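Local coordinates for protein cAMP factor (Mobiluncus curtisii, PDB 6JLC) that probably acts as a pore-forming toxin that contributes to haemolysis of the CAMP type, the modelled chain being the all-helical CAMP factor region of a longer protein, at residues E31-W37 against I152-D156; R74-I78 against R113-I117. One frame throughout, in Å; residues are numbered along the deposited sequence.

In the fold
The chain is all-alpha, with eight helices and no strands. Five helices between residues 8 and 139 form one bundle, and three more, from 152 to 222, form a second. Contact 1 sets the two bundles against each other: the loop after helix 8-31 meets the start of helix 152-173. Contact 2 is internal to the five-helix bundle, where helix 68-91 packs on the end region of helix 97-114. The chain order is 31-37, 74-78, 113-117, 152-156, so both segments of contact 2 fall between those of contact 1. The centres are 24 Å apart and the nearest atoms about 11 Å. Helix 68-91 links them, since its later residues line Trp37 of contact 1.

Contact 1: E31-W37 against I152-D156; sequences EEPKADW and IYVKD
This is an interdomain contact between the loop after helix 8-31, in the five-helix bundle, and the first turn of helix 152-173, in the three-helix bundle. Glu32 leaves helical geometry and starts a type I beta turn to Ala35, with Ala35 N hydrogen-bonded to Glu32 O at 3.0 Å. Asp36 and Trp37 enter a 3-10 segment. The CA atoms of Glu32 and Asp156 lie 6.0 Å apart, and those of Ala35 and Ile152 6.8 Å. Tyr153 (chi1 m) donates its OH to Asp36 OD2 at 2.6 Å. Tyr153 CE1 lies over one face of the Trp37 ring (chi1 p), 3.4 Å from Trp37 CH2; the ring planes meet obliquely at 45°. Ile152 CD1 packs on Ala35 CA at 3.2 Å. Glu32 OE2 and Asp156 OD2 lie 2.7 Å apart. Water 1 joins Glu31 O to Asp156 O, and water 2 joins Lys34 N to Asp156 OD1. His100 stacks on Tyr153. Loop and helix start thus join the two helical bundles of this CAMP factor.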
ATOM      1  N   GLU A  31       3.634   1.654   4.406  1.00 39.03           N
ATOM      2  CA  GLU A  31       2.567   2.095   5.297  1.00 43.64           C
ATOM      3  C   GLU A  31       1.736   0.939   5.843  1.00 44.91           C
ATOM      4  O   GLU A  31       1.132   1.069   6.915  1.00 42.62           O
ATOM      5  CB  GLU A  31       1.655   3.084   4.570  1.00 50.08           C
ATOM      6  CG  GLU A  31       2.226   4.477   4.452  1.00 60.75           C
ATOM      7  CD  GLU A  31       1.594   5.245   3.314  1.00 73.82           C
ATOM      8  OE1 GLU A  31       0.751   4.656   2.604  1.00 76.56           O
ATOM      9  OE2 GLU A  31       1.927   6.439   3.138  1.00 79.52           O
ATOM     10  N   GLU A  32       1.663  -0.188   5.128  1.00 34.46           N
ATOM     11  CA  GLU A  32       0.796  -1.294   5.523  1.00 38.31           C
ATOM     12  C   GLU A  32       1.552  -2.618   5.400  1.00 43.51           C
ATOM     13  O   GLU A  32       1.156  -3.505   4.650  1.00 36.41           O
ATOM     14  CB  GLU A  32      -0.479  -1.297   4.672  1.00 33.90           C
ATOM     15  CG  GLU A  32      -1.162   0.088   4.598  1.00 42.34           C
ATOM     16  CD  GLU A  32      -2.682   0.022   4.575  1.00 48.76           C
ATOM     17  OE1 GLU A  32      -3.290   0.530   3.608  1.00 46.76           O
ATOM     18  OE2 GLU A  32      -3.271  -0.539   5.525  1.00 47.09           O
ATOM     19  N   PRO A  33       2.638  -2.779   6.171  1.00 46.11           N
ATOM     20  CA  PRO A  33       3.530  -3.942   5.941  1.00 42.89           C
ATOM     21  C   PRO A  33       2.880  -5.292   6.181  1.00 38.80           C
ATOM     22  O   PRO A  33       3.318  -6.291   5.593  1.00 43.33           O
ATOM     23  CB  PRO A  33       4.677  -3.698   6.936  1.00 41.37           C
ATOM     24  CG  PRO A  33       4.072  -2.834   8.006  1.00 41.32           C
ATOM     25  CD  PRO A  33       3.108  -1.932   7.282  1.00 42.64           C
ATOM     26  N   LYS A  34       1.871  -5.365   7.042  1.00 36.27           N
ATOM     27  CA  LYS A  34       1.200  -6.620   7.339  1.00 42.97           C
ATOM     28  C   LYS A  34      -0.025  -6.853   6.459  1.00 47.07           C
ATOM     29  O   LYS A  34      -0.797  -7.778   6.730  1.00 47.70           O
ATOM     30  CB  LYS A  34       0.808  -6.664   8.820  1.00 42.42           C
ATOM     31  CG  LYS A  34       1.993  -6.709   9.794  1.00 48.06           C
ATOM     32  CD  LYS A  34       1.500  -6.602  11.240  1.00 57.43           C
ATOM     33  CE  LYS A  34       2.616  -6.844  12.247  1.00 62.61           C
ATOM     34  NZ  LYS A  34       2.120  -6.704  13.651  1.00 66.38           N
ATOM     35  N   ALA A  35      -0.220  -6.039   5.417  1.00 40.55           N
ATOM     36  CA  ALA A  35      -1.384  -6.200   4.554  1.00 38.43           C
ATOM     37  C   ALA A  35      -1.405  -7.586   3.926  1.00 37.34           C
ATOM     38  O   ALA A  35      -0.365  -8.171   3.623  1.00 39.48           O
ATOM     39  CB  ALA A  35      -1.405  -5.128   3.471  1.00 34.74           C
ATOM     40  N   ASP A  36      -2.619  -8.115   3.743  1.00 38.64           N
ATOM     41  CA  ASP A  36      -2.772  -9.423   3.114  1.00 43.99           C
ATOM     42  C   ASP A  36      -2.207  -9.434   1.693  1.00 45.17           C
ATOM     43  O   ASP A  36      -1.665 -10.451   1.244  1.00 43.42           O
ATOM     44  CB  ASP A  36      -4.254  -9.820   3.114  1.00 44.60           C
ATOM     45  CG  ASP A  36      -4.827  -9.946   4.522  1.00 52.65           C
ATOM     46  OD1 ASP A  36      -4.654 -11.023   5.134  1.00 52.01           O
ATOM     47  OD2 ASP A  36      -5.434  -8.968   5.023  1.00 49.92           O
ATOM     48  N   TRP A  37      -2.302  -8.307   0.983  1.00 39.89           N
ATOM     49  CA  TRP A  37      -1.828  -8.248  -0.396  1.00 38.35           C
ATOM     50  C   TRP A  37      -0.304  -8.272  -0.518  1.00 42.07           C
ATOM     51  O   TRP A  37       0.207  -8.525  -1.615  1.00 43.85           O
ATOM     52  CB  TRP A  37      -2.387  -6.999  -1.085  1.00 37.53           C
ATOM     53  CG  TRP A  37      -2.071  -5.694  -0.396  1.00 47.78           C
ATOM     54  CD1 TRP A  37      -0.829  -5.157  -0.170  1.00 46.90           C
ATOM     55  CD2 TRP A  37      -3.018  -4.754   0.144  1.00 53.33           C
ATOM     56  NE1 TRP A  37      -0.948  -3.948   0.480  1.00 50.02           N
ATOM     57  CE2 TRP A  37      -2.277  -3.676   0.683  1.00 51.30           C
ATOM     58  CE3 TRP A  37      -4.418  -4.721   0.230  1.00 60.01           C
ATOM     59  CZ2 TRP A  37      -2.890  -2.580   1.305  1.00 54.41           C
ATOM     60  CZ3 TRP A  37      -5.026  -3.625   0.840  1.00 57.32           C
ATOM     61  CH2 TRP A  37      -4.261  -2.570   1.366  1.00 55.83           C
ATOM     62  N   ILE A 152      -6.014  -4.707  10.221  1.00 37.24           N
ATOM     63  CA  ILE A 152      -4.703  -4.067  10.128  1.00 35.44           C
ATOM     64  C   ILE A 152      -4.783  -2.787   9.302  1.00 29.10           C
ATOM     65  O   ILE A 152      -3.970  -1.874   9.481  1.00 30.15           O
ATOM     66  CB  ILE A 152      -3.667  -5.039   9.543  1.00 41.89           C
ATOM     67  CG1 ILE A 152      -4.007  -5.282   8.089  1.00 49.09           C
ATOM     68  CG2 ILE A 152      -3.643  -6.344  10.315  1.00 45.57           C
ATOM     69  CD1 ILE A 152      -2.836  -5.238   7.266  1.00 57.00           C
ATOM     70  N   TYR A 153      -5.761  -2.686   8.394  1.00 26.69           N
ATOM     71  CA  TYR A 153      -5.901  -1.471   7.593  1.00 28.62           C
ATOM     72  C   TYR A 153      -6.346  -0.290   8.452  1.00 29.60           C
ATOM     73  O   TYR A 153      -5.846   0.825   8.280  1.00 29.10           O
ATOM     74  CB  TYR A 153      -6.867  -1.727   6.431  1.00 28.95           C
ATOM     75  CG  TYR A 153      -6.453  -3.004   5.747  1.00 30.00           C
ATOM     76  CD1 TYR A 153      -5.432  -2.995   4.805  1.00 36.22           C
ATOM     77  CD2 TYR A 153      -7.004  -4.227   6.118  1.00 34.17           C
ATOM     78  CE1 TYR A 153      -5.003  -4.175   4.213  1.00 34.82           C
ATOM     79  CE2 TYR A 153      -6.577  -5.407   5.537  1.00 37.37           C
ATOM     80  CZ  TYR A 153      -5.581  -5.373   4.580  1.00 38.55           C
ATOM     81  OH  TYR A 153      -5.162  -6.548   3.990  1.00 36.32           O
ATOM     82  N   VAL A 154      -7.258  -0.527   9.397  1.00 27.18           N
ATOM     83  CA  VAL A 154      -7.655   0.524  10.335  1.00 30.71           C
ATOM     84  C   VAL A 154      -6.506   0.845  11.287  1.00 26.78           C
ATOM     85  O   VAL A 154      -6.231   2.016  11.580  1.00 29.03           O
ATOM     86  CB  VAL A 154      -8.929   0.100  11.098  1.00 28.38           C
ATOM     87  CG1 VAL A 154      -9.240   1.087  12.238  1.00 28.38           C
ATOM     88  CG2 VAL A 154     -10.114   0.028  10.152  1.00 28.17           C
ATOM     89  N   LYS A 155      -5.840  -0.190  11.804  1.00 26.22           N
ATOM     90  CA  LYS A 155      -4.658   0.003  12.645  1.00 30.54           C
ATOM     91  C   LYS A 155      -3.576   0.796  11.922  1.00 36.39           C
ATOM     92  O   LYS A 155      -2.854   1.580  12.554  1.00 30.13           O
ATOM     93  CB  LYS A 155      -4.101  -1.352  13.087  1.00 31.77           C
ATOM     94  CG  LYS A 155      -4.815  -1.970  14.288  1.00 36.60           C
ATOM     95  CD  LYS A 155      -4.585  -1.143  15.548  1.00 33.08           C
ATOM     96  CE  LYS A 155      -5.255  -1.756  16.780  1.00 35.86           C
ATOM     97  NZ  LYS A 155      -4.499  -2.954  17.241  1.00 32.26           N
ATOM     98  N   ASP A 156      -3.438   0.606  10.605  1.00 29.50           N
ATOM     99  CA  ASP A 156      -2.448   1.381   9.863  1.00 29.54           C
ATOM    100  C   ASP A 156      -2.823   2.856   9.796  1.00 31.37           C
ATOM    101  O   ASP A 156      -1.935   3.713   9.802  1.00 31.05           O
ATOM    102  CB  ASP A 156      -2.257   0.793   8.462  1.00 36.01           C
ATOM    103  CG  ASP A 156      -1.561  -0.582   8.489  1.00 48.21           C
ATOM    104  OD1 ASP A 156      -0.832  -0.868   9.464  1.00 48.21           O
ATOM    105  OD2 ASP A 156      -1.746  -1.385   7.545  1.00 45.42           O
TER
HETATM  106  O   HOH W   1       0.334   3.414   8.168  1.00 48.35           O
HETATM  107  O   HOH W   2       0.540  -3.342   8.565  1.00 40.03           O

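Contact 2: R74-I78 against R113-I117; sequences RTHLI and RVANI
This contact pairs the arms of an antiparallel helical hairpin of the five-helix bundle, away from its connecting loop: helix 68-91 meets the end region of helix 97-114. Residues 74-78 are helical, with Ile78 N hydrogen-bonded to Arg74 O at 3.0 Å. Across from it the chain leaves the helix, with Asn116 N hydrogen-bonded to Arg113 O at 2.9 Å. The CA atoms of Arg74 and Val114 are 5.8 Å apart. Val114 (chi1 p) is the apolar centre: its CB lies 3.8 Å from Leu77 CD2, and its CG2 4.0 Å from Ile78 CG1. Leu124 and Ile128 of helix 121-139 pack on Leu77. The extended Arg74 side chain (m, t, t) brings its guanidinium edge to backbone carbonyls. Arg74 NH1 donates to Val114 O at 2.7 Å and to Asn116 O at 3.1 Å. Arg74 NH2 donates to Asn116 O at 3.2 Å, sharing that carbonyl. Asn116 OD1 is satisfied by Gly118 N. Water 3 bridges weakly, 3.3 Å from Arg74 NH2 and 3.5 Å from Ile117 O.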
ATOM      1  N   ARG A  74       2.997  -9.372 -19.253  1.00 26.43           N
ATOM      2  CA  ARG A  74       3.572  -9.260 -17.910  1.00 25.25           C
ATOM      3  C   ARG A  74       3.624  -7.804 -17.460  1.00 26.23           C
ATOM      4  O   ARG A  74       3.356  -7.493 -16.291  1.00 24.66           O
ATOM      5  CB  ARG A  74       4.975  -9.880 -17.853  1.00 23.91           C
ATOM      6  CG  ARG A  74       5.021 -11.412 -17.991  1.00 26.55           C
ATOM      7  CD  ARG A  74       6.396 -12.010 -17.593  1.00 30.38           C
ATOM      8  NE  ARG A  74       6.673 -13.340 -18.189  1.00 31.68           N
ATOM      9  CZ  ARG A  74       6.457 -14.508 -17.595  1.00 35.50           C
ATOM     10  NH1 ARG A  74       5.927 -14.562 -16.384  1.00 38.42           N
ATOM     11  NH2 ARG A  74       6.755 -15.640 -18.217  1.00 47.14           N
ATOM     12  N   THR A  75       3.975  -6.899 -18.383  1.00 23.17           N
ATOM     13  CA  THR A  75       4.018  -5.471 -18.072  1.00 22.52           C
ATOM     14  C   THR A  75       2.646  -4.974 -17.644  1.00 24.99           C
ATOM     15  O   THR A  75       2.506  -4.319 -16.605  1.00 24.35           O
ATOM     16  CB  THR A  75       4.523  -4.685 -19.289  1.00 25.91           C
ATOM     17  OG1 THR A  75       5.885  -5.046 -19.563  1.00 25.55           O
ATOM     18  CG2 THR A  75       4.440  -3.191 -19.045  1.00 27.17           C
ATOM     19  N   HIS A  76       1.615  -5.274 -18.441  1.00 24.00           N
ATOM     20  CA  HIS A  76       0.265  -4.849 -18.087  1.00 26.56           C
ATOM     21  C   HIS A  76      -0.168  -5.416 -16.742  1.00 22.33           C
ATOM     22  O   HIS A  76      -0.864  -4.738 -15.979  1.00 23.15           O
ATOM     23  CB  HIS A  76      -0.727  -5.245 -19.178  1.00 26.08           C
ATOM     24  CG  HIS A  76      -0.439  -4.586 -20.488  1.00 32.79           C
ATOM     25  ND1 HIS A  76      -0.548  -5.242 -21.699  1.00 36.94           N
ATOM     26  CD2 HIS A  76       0.011  -3.342 -20.776  1.00 32.30           C
ATOM     27  CE1 HIS A  76      -0.211  -4.417 -22.673  1.00 38.82           C
ATOM     28  NE2 HIS A  76       0.141  -3.258 -22.140  1.00 37.20           N
ATOM     29  N   LEU A  77       0.234  -6.652 -16.425  1.00 23.34           N
ATOM     30  CA  LEU A  77      -0.198  -7.238 -15.155  1.00 19.61           C
ATOM     31  C   LEU A  77       0.485  -6.564 -13.961  1.00 24.51           C
ATOM     32  O   LEU A  77      -0.159  -6.298 -12.937  1.00 23.73           O
ATOM     33  CB  LEU A  77       0.050  -8.749 -15.154  1.00 22.35           C
ATOM     34  CG  LEU A  77      -0.387  -9.530 -13.898  1.00 24.24           C
ATOM     35  CD1 LEU A  77      -1.847  -9.265 -13.515  1.00 22.70           C
ATOM     36  CD2 LEU A  77      -0.192 -11.031 -14.151  1.00 25.68           C
ATOM     37  N   ILE A  78       1.785  -6.270 -14.068  1.00 22.34           N
ATOM     38  CA  ILE A  78       2.438  -5.539 -12.983  1.00 22.64           C
ATOM     39  C   ILE A  78       1.770  -4.186 -12.776  1.00 24.93           C
ATOM     40  O   ILE A  78       1.508  -3.779 -11.637  1.00 24.27           O
ATOM     41  CB  ILE A  78       3.949  -5.409 -13.249  1.00 19.86           C
ATOM     42  CG1 ILE A  78       4.584  -6.800 -13.122  1.00 24.68           C
ATOM     43  CG2 ILE A  78       4.587  -4.461 -12.239  1.00 25.26           C
ATOM     44  CD1 ILE A  78       6.084  -6.828 -13.181  1.00 33.75           C
ATOM     45  N   ARG A 113       1.646 -15.734 -10.775  1.00 23.30           N
ATOM     46  CA  ARG A 113       1.581 -15.950 -12.221  1.00 25.69           C
ATOM     47  C   ARG A 113       2.600 -15.091 -12.961  1.00 26.96           C
ATOM     48  O   ARG A 113       3.292 -15.574 -13.861  1.00 25.14           O
ATOM     49  CB  ARG A 113       0.168 -15.670 -12.742  1.00 26.86           C
ATOM     50  CG  ARG A 113      -0.101 -16.201 -14.156  1.00 30.89           C
ATOM     51  CD  ARG A 113       0.048 -17.717 -14.215  1.00 27.96           C
ATOM     52  NE  ARG A 113      -1.124 -18.372 -13.624  1.00 31.50           N
ATOM     53  CZ  ARG A 113      -1.250 -19.684 -13.416  1.00 38.59           C
ATOM     54  NH1 ARG A 113      -0.271 -20.524 -13.747  1.00 32.23           N
ATOM     55  NH2 ARG A 113      -2.368 -20.159 -12.862  1.00 38.73           N
ATOM     56  N   VAL A 114       2.705 -13.802 -12.612  1.00 24.25           N
ATOM     57  CA  VAL A 114       3.606 -12.951 -13.389  1.00 24.81           C
ATOM     58  C   VAL A 114       5.064 -13.381 -13.219  1.00 26.22           C
ATOM     59  O   VAL A 114       5.893 -13.133 -14.108  1.00 25.47           O
ATOM     60  CB  VAL A 114       3.376 -11.467 -13.033  1.00 25.25           C
ATOM     61  CG1 VAL A 114       4.102 -11.090 -11.759  1.00 23.33           C
ATOM     62  CG2 VAL A 114       3.792 -10.557 -14.204  1.00 26.29           C
ATOM     63  N   ALA A 115       5.398 -14.051 -12.116  1.00 21.43           N
ATOM     64  CA  ALA A 115       6.745 -14.557 -11.893  1.00 25.49           C
ATOM     65  C   ALA A 115       6.957 -15.954 -12.463  1.00 29.06           C
ATOM     66  O   ALA A 115       8.093 -16.445 -12.461  1.00 28.68           O
ATOM     67  CB  ALA A 115       7.058 -14.585 -10.398  1.00 25.01           C
ATOM     68  N   ASN A 116       5.902 -16.592 -12.955  1.00 26.59           N
ATOM     69  CA  ASN A 116       5.945 -18.004 -13.328  1.00 22.56           C
ATOM     70  C   ASN A 116       6.583 -18.146 -14.712  1.00 26.13           C
ATOM     71  O   ASN A 116       6.095 -17.557 -15.682  1.00 25.28           O
ATOM     72  CB  ASN A 116       4.519 -18.565 -13.302  1.00 24.89           C
ATOM     73  CG  ASN A 116       4.473 -20.084 -13.369  1.00 29.73           C
ATOM     74  OD1 ASN A 116       5.142 -20.698 -14.200  1.00 26.68           O
ATOM     75  ND2 ASN A 116       3.668 -20.698 -12.498  1.00 34.25           N
ATOM     76  N   ILE A 117       7.674 -18.913 -14.811  1.00 26.25           N
ATOM     77  CA  ILE A 117       8.336 -19.089 -16.100  1.00 23.27           C
ATOM     78  C   ILE A 117       7.462 -19.812 -17.123  1.00 27.33           C
ATOM     79  O   ILE A 117       7.768 -19.774 -18.318  1.00 30.95           O
ATOM     80  CB  ILE A 117       9.685 -19.817 -15.929  1.00 23.91           C
ATOM     81  CG1 ILE A 117       9.476 -21.123 -15.153  1.00 34.87           C
ATOM     82  CG2 ILE A 117      10.692 -18.880 -15.252  1.00 28.63           C
ATOM     83  CD1 ILE A 117      10.224 -22.278 -15.705  1.00 33.74           C
TER
HETATM   84  O   HOH W   3       9.165 -17.043 -19.937  0.50 60.96           O